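Pyoverdine biosynthesis protein PvcB (Pseudomonas aeruginosa, PDB 4YLM) catalyses the iron- and 2-oxoglutarate-dependent oxidation of tyrosine isonitrile in the biosynthesis of paerucumarin. Local coordinates at the interface of chains A and B. Numbering follows the deposited sequence. Chains: chain A/B, Pyoverdine biosynthesis protein PvcB.

The interface of chains A and B. Residues chain A 35, 42; chain B 26, 53-56, 190.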
loop_
_atom_site.group_PDB
_atom_site.type_symbol
_atom_site.label_atom_id
_atom_site.label_comp_id
_atom_site.label_asym_id
_atom_site.label_seq_id
_atom_site.Cartn_x
_atom_site.Cartn_y
_atom_site.Cartn_z
ATOM N N ARG A 35 -14.922 -1.029 -13.423
ATOM C CA ARG A 35 -15.896 -0.065 -13.935
ATOM C C ARG A 35 -15.811 0.018 -15.441
ATOM O O ARG A 35 -14.733 -0.111 -16.013
ATOM C CB ARG A 35 -15.648 1.345 -13.374
ATOM C CG ARG A 35 -15.829 1.487 -11.864
ATOM C CD ARG A 35 -15.735 2.978 -11.446
ATOM N NE ARG A 35 -14.392 3.537 -11.631
ATOM C CZ ARG A 35 -13.539 3.773 -10.631
ATOM N NH1 ARG A 35 -13.885 3.487 -9.382
ATOM N NH2 ARG A 35 -12.331 4.278 -10.883
ATOM N N GLU A 42 -6.081 4.739 -13.325
ATOM C CA GLU A 42 -6.990 4.900 -12.195
ATOM C C GLU A 42 -6.569 4.073 -10.966
ATOM O O GLU A 42 -6.925 4.415 -9.842
ATOM C CB GLU A 42 -8.435 4.602 -12.625
ATOM C CG GLU A 42 -8.916 5.572 -13.717
ATOM C CD GLU A 42 -10.321 5.284 -14.236
ATOM O OE1 GLU A 42 -11.273 5.235 -13.441
ATOM O OE2 GLU A 42 -10.469 5.135 -15.459
ATOM N N ARG B 26 -20.918 5.748 -9.835
ATOM C CA ARG B 26 -19.798 4.928 -10.288
ATOM C C ARG B 26 -18.453 5.350 -9.676
ATOM O O ARG B 26 -17.437 5.443 -10.376
ATOM C CB ARG B 26 -19.731 4.975 -11.813
ATOM C CG ARG B 26 -20.791 4.108 -12.471
ATOM C CD ARG B 26 -20.887 4.409 -13.945
ATOM N NE ARG B 26 -21.353 3.275 -14.744
ATOM C CZ ARG B 26 -22.516 2.650 -14.572
ATOM N NH1 ARG B 26 -23.349 3.027 -13.606
ATOM N NH2 ARG B 26 -22.849 1.645 -15.370
ATOM N N ARG B 53 -7.287 7.476 -4.549
ATOM C CA ARG B 53 -6.912 7.634 -5.944
ATOM C C ARG B 53 -7.743 6.783 -6.918
ATOM O O ARG B 53 -7.925 7.166 -8.074
ATOM C CB ARG B 53 -5.418 7.377 -6.123
ATOM C CG ARG B 53 -4.591 8.557 -5.661
ATOM C CD ARG B 53 -3.125 8.195 -5.497
ATOM N NE ARG B 53 -2.330 9.387 -5.222
ATOM C CZ ARG B 53 -1.235 9.386 -4.470
ATOM N NH1 ARG B 53 -0.810 8.252 -3.922
ATOM N NH2 ARG B 53 -0.575 10.517 -4.262
ATOM N N SER B 54 -8.240 5.634 -6.461
ATOM C CA SER B 54 -8.978 4.737 -7.367
ATOM C C SER B 54 -10.498 4.855 -7.205
ATOM O O SER B 54 -11.246 4.691 -8.168
ATOM C CB SER B 54 -8.554 3.287 -7.139
ATOM O OG SER B 54 -8.835 2.933 -5.786
ATOM N N HIS B 55 -10.948 5.143 -5.985
ATOM C CA HIS B 55 -12.368 5.314 -5.720
ATOM C C HIS B 55 -12.772 6.797 -5.757
ATOM O O HIS B 55 -13.959 7.106 -5.799
ATOM C CB HIS B 55 -12.740 4.736 -4.356
ATOM C CG HIS B 55 -12.568 3.248 -4.246
ATOM N ND1 HIS B 55 -13.498 2.353 -4.732
ATOM C CD2 HIS B 55 -11.595 2.503 -3.666
ATOM C CE1 HIS B 55 -13.099 1.121 -4.465
ATOM N NE2 HIS B 55 -11.941 1.184 -3.830
ATOM N N HIS B 56 -11.779 7.691 -5.689
ATOM C CA HIS B 56 -11.962 9.156 -5.825
ATOM C C HIS B 56 -12.610 9.889 -4.658
ATOM O O HIS B 56 -12.349 11.074 -4.444
ATOM C CB HIS B 56 -12.658 9.516 -7.157
ATOM C CG HIS B 56 -12.023 8.862 -8.344
ATOM N ND1 HIS B 56 -10.678 8.983 -8.622
ATOM C CD2 HIS B 56 -12.539 8.059 -9.308
ATOM C CE1 HIS B 56 -10.392 8.289 -9.712
ATOM N NE2 HIS B 56 -11.502 7.717 -10.147
ATOM N N ARG B 190 -1.486 10.691 -13.691
ATOM C CA ARG B 190 -1.810 9.296 -13.963
ATOM C C ARG B 190 -2.430 9.073 -15.336
ATOM O O ARG B 190 -2.831 7.956 -15.668
ATOM C CB ARG B 190 -2.711 8.751 -12.851
ATOM C CG ARG B 190 -2.007 8.677 -11.490
ATOM C CD ARG B 190 -2.912 8.001 -10.469
ATOM N NE ARG B 190 -3.982 8.873 -9.988
ATOM C CZ ARG B 190 -5.205 8.453 -9.686
ATOM N NH1 ARG B 190 -5.529 7.180 -9.870
ATOM N NH2 ARG B 190 -6.110 9.300 -9.200
HETATM O O HOH W 1 -13.203 6.879 -12.348
#
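The guanidinium of A:Arg35 caps the backbone carbonyl of B:Ser54 end-on, both terminal nitrogens donating to one oxygen. A:Arg35 NH2 lies 3.0 Å from B:Ser54 O and nearly in line with the C=O bond; A:Arg35 NH1 lies 3.1 Å from B:Ser54 O and is tilted from the carbonyl plane. The acceptor sits in the guanidinium plane, and so does A:Glu42 OE1, a carboxylate oxygen that A:Arg35 NH2 meets at 2.9 Å in a nearly straight salt bridge (165° at H). A:Glu42 OE1 is approached on its anti side, somewhat out of the carboxylate plane. Together these in-plane bonds would fix the turn of the guanidinium, which the bend at chi3 (-67°) of A:Arg35 carries toward B:Ser54. Just short of the guanidinium, A:Arg35 CD packs against the carbonyl oxygen of B:Arg26.

The imidazole of B:His56 crosses the guanidinium at a slant, their planes 41° apart, with B:His56 NE2 3.6 Å from A:Arg35 NH2. B:Ser54 O lies above one ring face, offset to the rim. Water 1 joins the ring to the acid, 2.9 Å from B:His56 NE2 and 2.8 Å from A:Glu42 OE1, so this oxygen serves both the arginine and the water. The nearby acid might favour a protonated B:His56, whereas the arginine would oppose it.

Within chain B, B:Arg190 grips B:Arg53 O with NH1 and NH2, but less squarely: the oxygen is tilted from the guanidinium plane and NH1 stands above the carbonyl plane.

The whole interface is not an exact two-fold and may be a crystal contact. Here the A:Arg35 loop and 3-10 helix 40-42 of chain A meet chain B loops bearing B:Arg26 and B:Arg190 and the C-terminal end of helix 45-55, where B:Ser54 O receives A:Arg35 and B:Arg53 O receives B:Arg190.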